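Local coordinates for DNA repair protein RecN (Deinococcus radiodurans, PDB 4ABY) that hydrolyses ATP through its ABC-type head domain and may take part in the recombinational repair of damaged DNA, double-strand breaks in particular, at residues 62-67 / 360-365; 151-156 / 300-305; 250-255 / 334-339; 316-321 / 346-351; 323-328 / 353-358. One frame throughout, in Å; residues are numbered along the deposited sequence.

Overall arrangement
The five contacts illustrate how an ABC-type ATPase head fits its chemistry to place. Contacts 1 and 4 are buried strand pairings in one mixed sheet, where parallel backbone bonds do most of the work; strands 62-67 and 348-352 are neighbours there, with Phe62 packed on Val349 and Val351. Contact 2, also buried, joins one of the sheet's two outermost strands, 149-152, to helix 298-312 without a hydrogen bond. Contact 3 sets a buried leucine from loop 250-255, whose margin at Glu251 is exposed, on helix 330-343, the helix that connects the strands of contact 4. Contact 5, partly buried, is carried by a carboxylate. Arg361 of contact 1 forms a salt bridge with Glu338 of contact 3.

Contact 1: residues 62-67 / 360-365; sequences FCAFTG and ARAHHH
Cys63 pairs with His364 and Ala64 with His365 as parallel bridges, which lays strand 62-67 alongside the start of strand 364-373. Ala64 N donates to His364 O at 2.9 Å, while Phe62 O accepts from both His363 N and His364 N. The Phe62 ring, its CG anti to the backbone N (chi1 -178°), lies over Ala362, whose CA is 4.0 Å from the centroid of the Phe62 ring. Leu340 and Ile358 also touch this ring, and an alanine here would probably open a gap between them and Ala362. At the start of strand 62-67, Phe62 N bonds to His363 ND1 at 2.8 Å, approaching from 38° out of the imidazole plane. At the other end, beside the predicted ATP-binding loop that begins at Gly67, Thr66 OG1 meets the edge of the His365 ring, 2.9 Å from His365 NE2. Since ND1 of His363 acts as an acceptor, that nitrogen is probably unprotonated, and a neutral ring would carry its hydrogen on NE2.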
# COMPACT_ATOMS: atom_id res chain seq x y z
N PHE A 62 -3.64 0.53 -14.35
CA PHE A 62 -2.95 -0.70 -13.98
C PHE A 62 -1.72 -0.92 -14.84
O PHE A 62 -1.82 -1.19 -16.04
CB PHE A 62 -3.92 -1.88 -14.11
CG PHE A 62 -3.33 -3.20 -13.71
CD1 PHE A 62 -2.07 -3.27 -13.15
CD2 PHE A 62 -4.05 -4.36 -13.88
CE1 PHE A 62 -1.54 -4.49 -12.78
CE2 PHE A 62 -3.53 -5.58 -13.52
CZ PHE A 62 -2.27 -5.64 -12.96
N CYS A 63 -0.55 -0.79 -14.23
CA CYS A 63 0.71 -1.02 -14.92
C CYS A 63 1.33 -2.33 -14.49
O CYS A 63 1.61 -2.52 -13.31
CB CYS A 63 1.68 0.12 -14.63
SG CYS A 63 1.04 1.73 -15.08
N ALA A 64 1.53 -3.24 -15.43
CA ALA A 64 2.10 -4.54 -15.11
C ALA A 64 3.54 -4.62 -15.57
O ALA A 64 3.88 -4.20 -16.67
CB ALA A 64 1.28 -5.65 -15.75
N PHE A 65 4.40 -5.14 -14.70
CA PHE A 65 5.79 -5.34 -15.04
C PHE A 65 6.11 -6.83 -15.06
O PHE A 65 5.92 -7.54 -14.07
CB PHE A 65 6.68 -4.58 -14.07
CG PHE A 65 6.55 -3.09 -14.18
CD1 PHE A 65 5.41 -2.45 -13.72
CD2 PHE A 65 7.55 -2.33 -14.77
CE1 PHE A 65 5.27 -1.08 -13.84
CE2 PHE A 65 7.41 -0.95 -14.88
CZ PHE A 65 6.28 -0.33 -14.41
N THR A 66 6.59 -7.31 -16.18
CA THR A 66 6.86 -8.70 -16.38
C THR A 66 8.23 -8.85 -16.98
O THR A 66 8.92 -7.91 -17.15
CB THR A 66 5.84 -9.29 -17.26
OG1 THR A 66 5.98 -8.79 -18.55
CG2 THR A 66 4.57 -8.87 -16.81
N GLY A 67 8.62 -10.07 -17.26
CA GLY A 67 9.94 -10.31 -17.76
C GLY A 67 10.86 -10.73 -16.67
O GLY A 67 10.79 -11.79 -16.19
N ALA A 360 -2.48 -9.58 -18.27
CA ALA A 360 -3.46 -9.35 -19.33
C ALA A 360 -4.51 -8.29 -18.99
O ALA A 360 -5.22 -7.81 -19.87
CB ALA A 360 -4.14 -10.66 -19.70
N ARG A 361 -4.60 -7.92 -17.71
CA ARG A 361 -5.60 -6.94 -17.29
C ARG A 361 -5.01 -5.55 -17.14
O ARG A 361 -5.71 -4.61 -16.76
CB ARG A 361 -6.24 -7.38 -15.97
CG ARG A 361 -6.95 -8.71 -16.05
CD ARG A 361 -8.16 -8.62 -16.96
NE ARG A 361 -9.13 -7.66 -16.45
CZ ARG A 361 -10.03 -7.94 -15.51
NH1 ARG A 361 -10.08 -9.16 -14.97
NH2 ARG A 361 -10.89 -7.01 -15.11
N ALA A 362 -3.73 -5.41 -17.46
CA ALA A 362 -3.05 -4.13 -17.29
C ALA A 362 -3.48 -3.11 -18.34
O ALA A 362 -3.81 -3.48 -19.47
CB ALA A 362 -1.54 -4.33 -17.34
N HIS A 363 -3.50 -1.84 -17.96
CA HIS A 363 -3.73 -0.77 -18.93
C HIS A 363 -2.44 -0.54 -19.70
O HIS A 363 -2.45 -0.02 -20.82
CB HIS A 363 -4.13 0.52 -18.23
CG HIS A 363 -5.45 0.44 -17.54
ND1 HIS A 363 -5.59 -0.12 -16.29
CD2 HIS A 363 -6.68 0.86 -17.91
CE1 HIS A 363 -6.86 -0.05 -15.93
NE2 HIS A 363 -7.54 0.54 -16.89
N HIS A 364 -1.33 -0.93 -19.09
CA HIS A 364 -0.03 -0.80 -19.71
C HIS A 364 0.81 -1.99 -19.31
O HIS A 364 0.95 -2.28 -18.12
CB HIS A 364 0.62 0.51 -19.29
CG HIS A 364 -0.20 1.72 -19.59
ND1 HIS A 364 -0.11 2.40 -20.79
CD2 HIS A 364 -1.15 2.36 -18.87
CE1 HIS A 364 -0.96 3.41 -20.79
NE2 HIS A 364 -1.60 3.41 -19.63
N HIS A 365 1.34 -2.69 -20.30
CA HIS A 365 2.15 -3.87 -20.04
C HIS A 365 3.61 -3.55 -20.32
O HIS A 365 4.01 -3.35 -21.47
CB HIS A 365 1.66 -5.03 -20.90
CG HIS A 365 2.31 -6.34 -20.58
ND1 HIS A 365 1.63 -7.54 -20.64
CD2 HIS A 365 3.57 -6.64 -20.19
CE1 HIS A 365 2.45 -8.52 -20.30
NE2 HIS A 365 3.63 -8.01 -20.03

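Contact 2: residues 151-156 / 300-305; sequences IHWQHS and ELSRVM
Met305, a selenomethionine in this crystal, lies across the imidazole of His152 at about a right angle and can be followed outward from helix 298-312. Its CB sits over the middle of one ring face, 3.6 Å from the centroid of the His152 ring and only 13° off the normal, a CH-pi contact. CG, anti to the carbonyl carbon (chi1 -67°), lies toward the ND1 side of the ring, 3.5 Å from His152 ND1, with Ser156 OG close by. The bend at chi2 then carries SE to an oblique position 4.4 Å from the centroid of the same ring, near CB of Ser156, and the methyl CE, past the chi3 bend, leads away from segment 151-156. What fixes the ring's rotation is Ser156: its OG is 3.1 Å from His152 ND1 in a hydrogen bond, and it also accepts from Trp153 N at 2.8 Å. One hydroxyl ties the ring to the turn that follows the strand. A helical turn earlier, Ser302 OG approaches Trp153 CB at 3.3 Å, although its hydrogen bond goes to Asp322 O, and Leu301 CD2 rests near Trp153 CA. Helix 298-312, which begins within what is probably the ABC signature sequence (SGGE), is thereby seated against the edge strand 149-152. The His152 ring also meets Phe321 of the adjacent strand 318-321, and Trp153 NE1 bonds to Glu323.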
# COMPACT_ATOMS: atom_id res chain seq x y z
N ILE A 151 3.32 1.71 -0.91
CA ILE A 151 3.85 0.41 -1.28
C ILE A 151 3.38 -0.63 -0.27
O ILE A 151 3.59 -0.48 0.92
CB ILE A 151 5.38 0.40 -1.32
CG1 ILE A 151 5.89 1.15 -2.54
CG2 ILE A 151 5.89 -1.03 -1.34
CD1 ILE A 151 6.08 2.62 -2.31
N HIS A 152 2.74 -1.69 -0.76
CA HIS A 152 2.15 -2.67 0.15
C HIS A 152 2.99 -3.90 0.42
O HIS A 152 3.74 -4.37 -0.43
CB HIS A 152 0.73 -3.05 -0.25
CG HIS A 152 -0.29 -2.03 0.14
ND1 HIS A 152 -0.41 -1.55 1.42
CD2 HIS A 152 -1.24 -1.39 -0.60
CE1 HIS A 152 -1.39 -0.66 1.46
NE2 HIS A 152 -1.91 -0.55 0.25
N TRP A 153 2.79 -4.42 1.63
CA TRP A 153 3.68 -5.38 2.26
C TRP A 153 4.83 -4.56 2.84
O TRP A 153 4.85 -4.31 4.04
CB TRP A 153 4.05 -6.50 1.27
CG TRP A 153 5.29 -7.35 1.49
CD1 TRP A 153 5.78 -8.28 0.62
CD2 TRP A 153 6.20 -7.33 2.61
NE1 TRP A 153 6.92 -8.85 1.12
CE2 TRP A 153 7.21 -8.28 2.33
CE3 TRP A 153 6.27 -6.62 3.80
CZ2 TRP A 153 8.26 -8.53 3.21
CZ3 TRP A 153 7.31 -6.86 4.67
CH2 TRP A 153 8.30 -7.82 4.37
N GLN A 154 5.74 -4.08 2.01
CA GLN A 154 6.92 -3.39 2.55
C GLN A 154 6.63 -2.10 3.33
O GLN A 154 7.37 -1.76 4.25
CB GLN A 154 7.95 -3.11 1.46
CG GLN A 154 8.78 -4.30 1.08
CD GLN A 154 8.12 -5.16 0.03
OE1 GLN A 154 6.95 -4.97 -0.30
NE2 GLN A 154 8.87 -6.10 -0.52
N HIS A 155 5.57 -1.38 2.97
CA HIS A 155 5.29 -0.09 3.61
C HIS A 155 3.83 0.06 4.03
O HIS A 155 3.29 1.16 4.03
CB HIS A 155 5.69 1.07 2.70
CG HIS A 155 7.15 1.12 2.39
ND1 HIS A 155 8.06 1.76 3.20
CD2 HIS A 155 7.86 0.62 1.35
CE1 HIS A 155 9.27 1.65 2.68
NE2 HIS A 155 9.17 0.96 1.55
N SER A 156 3.20 -1.05 4.40
CA SER A 156 1.82 -1.01 4.87
C SER A 156 1.75 -0.43 6.28
O SER A 156 0.69 -0.01 6.73
CB SER A 156 1.22 -2.41 4.86
OG SER A 156 1.30 -2.99 3.56
N GLU A 300 0.39 -12.67 1.13
CA GLU A 300 -0.91 -12.69 1.78
C GLU A 300 -1.29 -11.31 2.31
O GLU A 300 -2.44 -10.89 2.19
CB GLU A 300 -0.95 -13.72 2.91
CG GLU A 300 -0.97 -15.16 2.43
CD GLU A 300 -1.31 -16.14 3.54
OE1 GLU A 300 -0.92 -15.88 4.70
OE2 GLU A 300 -1.96 -17.16 3.25
N LEU A 301 -0.32 -10.62 2.90
CA LEU A 301 -0.54 -9.26 3.37
C LEU A 301 -0.96 -8.39 2.18
O LEU A 301 -1.97 -7.68 2.25
CB LEU A 301 0.72 -8.72 4.03
CG LEU A 301 0.62 -7.40 4.80
CD1 LEU A 301 -0.52 -7.44 5.79
CD2 LEU A 301 1.92 -7.08 5.51
N SER A 302 -0.20 -8.45 1.10
CA SER A 302 -0.50 -7.68 -0.11
C SER A 302 -1.92 -7.90 -0.59
O SER A 302 -2.61 -6.96 -0.97
CB SER A 302 0.48 -8.02 -1.24
OG SER A 302 1.79 -7.56 -0.95
N ARG A 303 -2.37 -9.15 -0.57
CA ARG A 303 -3.69 -9.46 -1.09
C ARG A 303 -4.79 -8.97 -0.16
O ARG A 303 -5.89 -8.65 -0.60
CB ARG A 303 -3.84 -10.96 -1.38
CG ARG A 303 -3.00 -11.40 -2.56
CD ARG A 303 -3.39 -12.78 -3.03
NE ARG A 303 -3.27 -13.77 -1.98
CZ ARG A 303 -2.15 -14.43 -1.69
NH1 ARG A 303 -1.03 -14.20 -2.38
NH2 ARG A 303 -2.15 -15.33 -0.72
N VAL A 304 -4.47 -8.89 1.13
CA VAL A 304 -5.42 -8.35 2.09
C VAL A 304 -5.46 -6.84 1.95
O VAL A 304 -6.52 -6.22 2.07
CB VAL A 304 -5.07 -8.76 3.53
CG1 VAL A 304 -6.01 -8.09 4.51
CG2 VAL A 304 -5.15 -10.27 3.67
N MSE A 305 -4.31 -6.25 1.66
CA MSE A 305 -4.22 -4.81 1.41
C MSE A 305 -4.99 -4.44 0.15
O MSE A 305 -5.68 -3.42 0.12
CB MSE A 305 -2.76 -4.37 1.27
CG MSE A 305 -1.95 -4.48 2.55
SE MSE A 305 -2.66 -3.40 4.02
CE MSE A 305 -3.85 -4.70 4.85

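Contact 3: residues 250-255 / 334-339; sequences RELGMP and IAVAEQ
The loop between the long helix 214-249 and strand 258-266 meets helix 330-343 through Leu252, whose side chain crosses that of Val336 at about a right angle. Leu252 CG, anti to its own carbonyl carbon (chi1 -85°), lies 3.8 Å from Val336 CG2. Of its two methyl branches it is CD1 that reaches on to the helix, 4.0 Å from Ala335 CB and 4.4 Å from Gln339 CG. Ala335 and Gln339 are one helical turn apart, joined by the bond from Gln339 N to Ala335 O, and so line up as a single ridge for this branch. Helix 214-249 probably belongs to the base of the coiled coil, as in SMC-like proteins, whereas helix 330-343 is the connection of a beta-alpha-beta unit in the nucleotide-binding core. The contact of segment 250-255 with helix 330-343 is apolar, with no hydrogen bond across it. The Ala335 methyl also abuts the backbone at Glu251 O. At the exposed margin Glu251 CB lies 4.4 Å from Ala335 CB. Polar groups turn to helix 298-312 instead: Gln339 OE1 bonds to Thr310, and Leu252 O accepts a weak bond from Arg303. Val336 also touches Ile328 and Leu306.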
# COMPACT_ATOMS: atom_id res chain seq x y z
N ARG A 250 -11.73 -13.69 0.73
CA ARG A 250 -11.90 -15.13 0.63
C ARG A 250 -11.86 -15.65 -0.81
O ARG A 250 -11.83 -16.86 -1.04
CB ARG A 250 -13.20 -15.57 1.31
CG ARG A 250 -13.20 -15.31 2.80
CD ARG A 250 -14.33 -16.06 3.46
NE ARG A 250 -14.16 -16.10 4.91
CZ ARG A 250 -14.99 -15.53 5.77
NH1 ARG A 250 -16.05 -14.88 5.33
NH2 ARG A 250 -14.75 -15.61 7.07
N GLU A 251 -11.87 -14.73 -1.77
CA GLU A 251 -11.80 -15.11 -3.18
C GLU A 251 -10.37 -14.99 -3.70
O GLU A 251 -10.09 -15.33 -4.85
CB GLU A 251 -12.74 -14.26 -4.03
CG GLU A 251 -14.14 -14.13 -3.46
CD GLU A 251 -14.69 -15.45 -2.94
OE1 GLU A 251 -14.47 -16.49 -3.59
OE2 GLU A 251 -15.34 -15.43 -1.87
N LEU A 252 -9.49 -14.52 -2.83
CA LEU A 252 -8.10 -14.25 -3.19
C LEU A 252 -7.15 -15.31 -2.65
O LEU A 252 -5.99 -15.03 -2.36
CB LEU A 252 -7.69 -12.88 -2.65
CG LEU A 252 -8.02 -11.65 -3.50
CD1 LEU A 252 -9.43 -11.73 -4.07
CD2 LEU A 252 -7.84 -10.39 -2.68
N GLY A 253 -7.65 -16.54 -2.51
CA GLY A 253 -6.83 -17.64 -2.05
C GLY A 253 -6.75 -17.79 -0.54
O GLY A 253 -5.79 -18.33 -0.00
N MSE A 254 -7.78 -17.29 0.15
CA MSE A 254 -7.90 -17.45 1.60
C MSE A 254 -9.37 -17.72 1.93
O MSE A 254 -10.03 -16.88 2.54
CB MSE A 254 -7.42 -16.20 2.32
CG MSE A 254 -5.91 -16.06 2.36
SE MSE A 254 -5.31 -14.23 2.69
CE MSE A 254 -5.69 -13.43 0.95
N PRO A 255 -9.87 -18.89 1.52
CA PRO A 255 -11.30 -19.19 1.62
C PRO A 255 -11.79 -19.21 3.06
O PRO A 255 -12.98 -19.04 3.30
CB PRO A 255 -11.41 -20.60 1.02
CG PRO A 255 -10.13 -20.80 0.26
CD PRO A 255 -9.10 -20.03 1.00
N ILE A 334 -7.02 -14.96 -11.00
CA ILE A 334 -7.98 -14.18 -11.78
C ILE A 334 -8.74 -13.18 -10.91
O ILE A 334 -8.96 -12.04 -11.31
CB ILE A 334 -8.98 -15.09 -12.50
CG1 ILE A 334 -8.32 -15.75 -13.72
CG2 ILE A 334 -10.22 -14.30 -12.92
CD1 ILE A 334 -9.23 -16.68 -14.47
N ALA A 335 -9.13 -13.62 -9.72
CA ALA A 335 -9.83 -12.75 -8.77
C ALA A 335 -8.95 -11.56 -8.39
O ALA A 335 -9.44 -10.44 -8.25
CB ALA A 335 -10.24 -13.52 -7.54
N VAL A 336 -7.66 -11.81 -8.22
CA VAL A 336 -6.71 -10.75 -7.90
C VAL A 336 -6.61 -9.76 -9.06
O VAL A 336 -6.69 -8.55 -8.85
CB VAL A 336 -5.31 -11.30 -7.54
CG1 VAL A 336 -4.29 -10.19 -7.53
CG2 VAL A 336 -5.35 -11.98 -6.19
N ALA A 337 -6.43 -10.27 -10.27
CA ALA A 337 -6.36 -9.41 -11.44
C ALA A 337 -7.61 -8.53 -11.54
O ALA A 337 -7.53 -7.37 -11.92
CB ALA A 337 -6.19 -10.22 -12.70
N GLU A 338 -8.75 -9.10 -11.19
CA GLU A 338 -10.01 -8.36 -11.25
C GLU A 338 -10.04 -7.22 -10.23
O GLU A 338 -10.47 -6.11 -10.53
CB GLU A 338 -11.20 -9.30 -11.06
CG GLU A 338 -12.55 -8.59 -10.99
CD GLU A 338 -12.84 -7.76 -12.23
OE1 GLU A 338 -12.46 -8.18 -13.35
OE2 GLU A 338 -13.46 -6.68 -12.09
N GLN A 339 -9.56 -7.49 -9.01
CA GLN A 339 -9.53 -6.46 -7.98
C GLN A 339 -8.55 -5.35 -8.34
O GLN A 339 -8.84 -4.17 -8.18
CB GLN A 339 -9.17 -7.06 -6.62
CG GLN A 339 -10.28 -7.90 -6.03
CD GLN A 339 -11.59 -7.15 -5.95
OE1 GLN A 339 -11.68 -6.12 -5.28
NE2 GLN A 339 -12.61 -7.65 -6.63

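Contact 4: residues 316-321 / 346-351; sequences TPSVVF and TRQVLV
Ser318 OG donates to Gln348 OE1 at 2.7 Å, in the plane of the amide, and Arg347 NE to Thr316 O at 2.9 Å, from well above the carbonyl plane. Both mark the start of two parallel strands, 318-321 and 348-352, linked by helix 330-343 in a beta-alpha-beta unit; the first is the Walker B strand expected of a P-loop ATPase. Gln348, its CG anti to the backbone N (chi1 -178°), extends its amide oxygen to the serine; Leu40 N is that oxygen's second donor. Between the strands runs the backbone ladder: Gln348 N to Pro317 O, Val319 N to Gln348 O, and Leu350 N to Val319 O at 2.8 Å, all close to linear. The bond from Phe321 N to Leu350 O is longer, 3.3 Å. The axes of these short strand segments come within 4.7 Å, inclined at 21° to each other. On the face of Ser318 and Gln348, Val320 CG2 packs 3.8 Å from Leu350 CD1, both residues touching Ile76 and Leu80 of helix 69-83, which starts within the predicted P-loop. The other face carries Val319, Val349, Phe321 and Val351, the last three touching Leu340; there Phe321 CD2 lies 4.3 Å from Val351 CG1.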
# COMPACT_ATOMS: atom_id res chain seq x y z
N THR A 316 -4.05 7.29 -1.79
CA THR A 316 -3.00 7.90 -2.59
C THR A 316 -3.21 7.62 -4.07
O THR A 316 -3.78 6.59 -4.43
CB THR A 316 -1.61 7.37 -2.18
OG1 THR A 316 -1.56 5.95 -2.40
CG2 THR A 316 -1.33 7.67 -0.71
N PRO A 317 -2.76 8.54 -4.94
CA PRO A 317 -2.94 8.40 -6.39
C PRO A 317 -2.27 7.15 -6.95
O PRO A 317 -2.74 6.62 -7.95
CB PRO A 317 -2.25 9.66 -6.95
CG PRO A 317 -1.39 10.17 -5.84
CD PRO A 317 -2.09 9.80 -4.58
N SER A 318 -1.19 6.71 -6.32
CA SER A 318 -0.43 5.55 -6.78
C SER A 318 -0.27 4.54 -5.66
O SER A 318 -0.02 4.91 -4.52
CB SER A 318 0.95 5.97 -7.28
OG SER A 318 0.84 6.92 -8.33
N VAL A 319 -0.42 3.26 -6.00
CA VAL A 319 -0.28 2.17 -5.04
C VAL A 319 0.57 1.04 -5.62
O VAL A 319 0.52 0.77 -6.82
CB VAL A 319 -1.65 1.60 -4.62
CG1 VAL A 319 -1.47 0.54 -3.54
CG2 VAL A 319 -2.56 2.72 -4.14
N VAL A 320 1.39 0.43 -4.77
CA VAL A 320 2.27 -0.65 -5.21
C VAL A 320 2.06 -1.92 -4.40
O VAL A 320 2.06 -1.89 -3.17
CB VAL A 320 3.75 -0.24 -5.13
CG1 VAL A 320 4.65 -1.44 -5.40
CG2 VAL A 320 4.04 0.89 -6.11
N PHE A 321 1.90 -3.04 -5.09
CA PHE A 321 1.74 -4.33 -4.44
C PHE A 321 2.90 -5.22 -4.87
O PHE A 321 3.18 -5.36 -6.06
CB PHE A 321 0.41 -4.97 -4.83
CG PHE A 321 -0.79 -4.14 -4.47
CD1 PHE A 321 -1.38 -4.27 -3.22
CD2 PHE A 321 -1.32 -3.24 -5.37
CE1 PHE A 321 -2.49 -3.51 -2.89
CE2 PHE A 321 -2.43 -2.48 -5.04
CZ PHE A 321 -3.01 -2.61 -3.80
N THR A 346 -9.60 4.20 -10.47
CA THR A 346 -9.46 5.46 -9.76
C THR A 346 -7.99 5.73 -9.42
O THR A 346 -7.63 6.83 -9.00
CB THR A 346 -10.30 5.45 -8.46
OG1 THR A 346 -10.30 4.13 -7.90
CG2 THR A 346 -11.73 5.88 -8.76
N ARG A 347 -7.14 4.72 -9.62
CA ARG A 347 -5.75 4.83 -9.18
C ARG A 347 -4.77 4.34 -10.21
O ARG A 347 -5.16 3.76 -11.23
CB ARG A 347 -5.52 4.02 -7.92
CG ARG A 347 -5.32 4.84 -6.67
CD ARG A 347 -6.61 5.08 -5.93
NE ARG A 347 -6.55 6.30 -5.13
CZ ARG A 347 -7.62 6.85 -4.58
NH1 ARG A 347 -8.79 6.27 -4.75
NH2 ARG A 347 -7.52 7.96 -3.86
N GLN A 348 -3.50 4.59 -9.95
CA GLN A 348 -2.41 3.98 -10.69
C GLN A 348 -1.88 2.87 -9.79
O GLN A 348 -1.36 3.15 -8.71
CB GLN A 348 -1.30 5.00 -10.95
CG GLN A 348 -0.12 4.48 -11.76
CD GLN A 348 1.00 5.49 -11.87
OE1 GLN A 348 1.28 6.24 -10.93
NE2 GLN A 348 1.65 5.53 -13.02
N VAL A 349 -2.05 1.63 -10.21
CA VAL A 349 -1.56 0.49 -9.44
C VAL A 349 -0.38 -0.14 -10.17
O VAL A 349 -0.44 -0.43 -11.36
CB VAL A 349 -2.67 -0.55 -9.16
CG1 VAL A 349 -4.04 0.07 -9.37
CG2 VAL A 349 -2.50 -1.77 -10.02
N LEU A 350 0.71 -0.32 -9.43
CA LEU A 350 1.94 -0.84 -10.00
C LEU A 350 2.26 -2.20 -9.40
O LEU A 350 2.55 -2.31 -8.21
CB LEU A 350 3.08 0.14 -9.73
CG LEU A 350 2.87 1.56 -10.24
CD1 LEU A 350 3.72 2.56 -9.46
CD2 LEU A 350 3.17 1.65 -11.72
N VAL A 351 2.19 -3.24 -10.22
CA VAL A 351 2.52 -4.58 -9.76
C VAL A 351 3.53 -5.26 -10.68
O VAL A 351 3.54 -5.03 -11.89
CB VAL A 351 1.27 -5.47 -9.64
CG1 VAL A 351 0.08 -4.66 -9.15
CG2 VAL A 351 0.95 -6.12 -10.97

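Contact 5: residues 323-328 / 353-358; sequences EVDAGI and THLAQI
Asp325, at the position of the D-loop aspartate in ABC ATPases, reaches with its carboxylate to Thr353 and His354, where the H-loop is expected. Asp325 OD2 accepts from Thr353 OG1 at 3.1 Å, met from above the carboxylate plane, and from His354 N at 3.2 Å, nearly along the C-O axis of the same oxygen. CG stands between its own backbone N and carbonyl carbon (chi1 52°), at the third position of the type I turn from Glu323 to Ala326. Thr353 OG1 is held by Leu355 N at 3.1 Å, an ST turn leading into helix 356-359, with Leu355 at the N-cap position. The probable D-loop and H-loop are thus joined beside the nucleotide site: the His354 side chain is about 4 Å from that of Thr69, a predicted ATP-binding residue. An alanine in place of Asp325 would probably leave Thr353 OG1 and His354 N without their shared acceptor. Nearer the backbone, Asp325 CB packs 3.5 Å from Leu355 CD1 and 3.6 Å from Ile358 CD1.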
# COMPACT_ATOMS: atom_id res chain seq x y z
N GLU A 323 4.33 -9.11 -4.81
CA GLU A 323 4.05 -10.42 -4.39
C GLU A 323 2.65 -10.77 -4.18
O GLU A 323 2.40 -11.65 -3.44
CB GLU A 323 4.74 -10.61 -3.05
CG GLU A 323 6.09 -11.30 -3.13
CD GLU A 323 6.64 -11.62 -1.79
OE1 GLU A 323 7.21 -10.75 -1.16
OE2 GLU A 323 6.52 -12.76 -1.36
N VAL A 324 1.70 -10.11 -4.80
CA VAL A 324 0.31 -10.50 -4.53
C VAL A 324 0.02 -11.62 -5.41
O VAL A 324 -0.95 -12.28 -5.19
CB VAL A 324 0.08 -9.20 -5.28
CG1 VAL A 324 0.33 -9.38 -6.71
CG2 VAL A 324 -1.33 -8.74 -5.11
N ASP A 325 0.91 -11.96 -6.32
CA ASP A 325 0.66 -13.24 -6.94
C ASP A 325 1.43 -14.35 -6.34
O ASP A 325 1.48 -15.42 -6.87
CB ASP A 325 1.07 -13.19 -8.40
CG ASP A 325 2.42 -12.70 -8.58
OD1 ASP A 325 3.02 -12.35 -7.62
OD2 ASP A 325 2.89 -12.67 -9.69
N ALA A 326 2.05 -14.10 -5.22
CA ALA A 326 2.98 -15.08 -4.68
C ALA A 326 2.43 -16.51 -4.65
O ALA A 326 2.66 -17.27 -5.59
CB ALA A 326 3.45 -14.65 -3.30
N GLY A 327 1.72 -16.87 -3.60
CA GLY A 327 1.40 -18.27 -3.38
C GLY A 327 0.08 -18.76 -3.93
O GLY A 327 -0.48 -19.74 -3.43
N ILE A 328 -0.43 -18.10 -4.96
CA ILE A 328 -1.74 -18.44 -5.51
C ILE A 328 -1.61 -18.78 -6.98
O ILE A 328 -0.51 -18.76 -7.54
CB ILE A 328 -2.72 -17.26 -5.42
CG1 ILE A 328 -2.24 -16.11 -6.32
CG2 ILE A 328 -2.86 -16.80 -3.98
CD1 ILE A 328 -3.25 -15.01 -6.51
N THR A 353 4.54 -9.01 -11.90
CA THR A 353 3.84 -10.29 -11.91
C THR A 353 4.47 -11.30 -12.87
O THR A 353 5.13 -10.93 -13.84
CB THR A 353 2.36 -10.09 -12.28
OG1 THR A 353 1.67 -11.35 -12.22
CG2 THR A 353 2.23 -9.52 -13.68
N HIS A 354 4.26 -12.59 -12.58
CA HIS A 354 4.71 -13.67 -13.46
C HIS A 354 3.53 -14.46 -14.00
O HIS A 354 3.70 -15.42 -14.74
CB HIS A 354 5.69 -14.60 -12.73
CG HIS A 354 5.15 -15.16 -11.45
ND1 HIS A 354 5.26 -14.50 -10.25
CD2 HIS A 354 4.52 -16.33 -11.19
CE1 HIS A 354 4.71 -15.23 -9.30
NE2 HIS A 354 4.26 -16.35 -9.84
N LEU A 355 2.32 -14.03 -13.64
CA LEU A 355 1.09 -14.70 -14.05
C LEU A 355 0.42 -13.96 -15.20
O LEU A 355 0.12 -12.77 -15.09
CB LEU A 355 0.12 -14.79 -12.87
CG LEU A 355 0.56 -15.64 -11.68
CD1 LEU A 355 -0.44 -15.50 -10.53
CD2 LEU A 355 0.71 -17.08 -12.09
N ALA A 356 0.17 -14.66 -16.30
CA ALA A 356 -0.45 -14.06 -17.46
C ALA A 356 -1.83 -13.50 -17.14
O ALA A 356 -2.26 -12.52 -17.75
CB ALA A 356 -0.53 -15.05 -18.60
N GLN A 357 -2.52 -14.11 -16.19
CA GLN A 357 -3.84 -13.66 -15.79
C GLN A 357 -3.80 -12.20 -15.34
O GLN A 357 -4.65 -11.39 -15.72
CB GLN A 357 -4.42 -14.53 -14.67
CG GLN A 357 -4.77 -15.93 -15.10
CD GLN A 357 -3.56 -16.84 -15.17
OE1 GLN A 357 -2.65 -16.75 -14.35
NE2 GLN A 357 -3.55 -17.73 -16.16
N ILE A 358 -2.80 -11.88 -14.53
CA ILE A 358 -2.66 -10.53 -14.00
C ILE A 358 -2.19 -9.55 -15.06
O ILE A 358 -2.74 -8.46 -15.19
CB ILE A 358 -1.72 -10.52 -12.79
CG1 ILE A 358 -2.25 -11.47 -11.71
CG2 ILE A 358 -1.57 -9.10 -12.25
CD1 ILE A 358 -1.39 -11.54 -10.48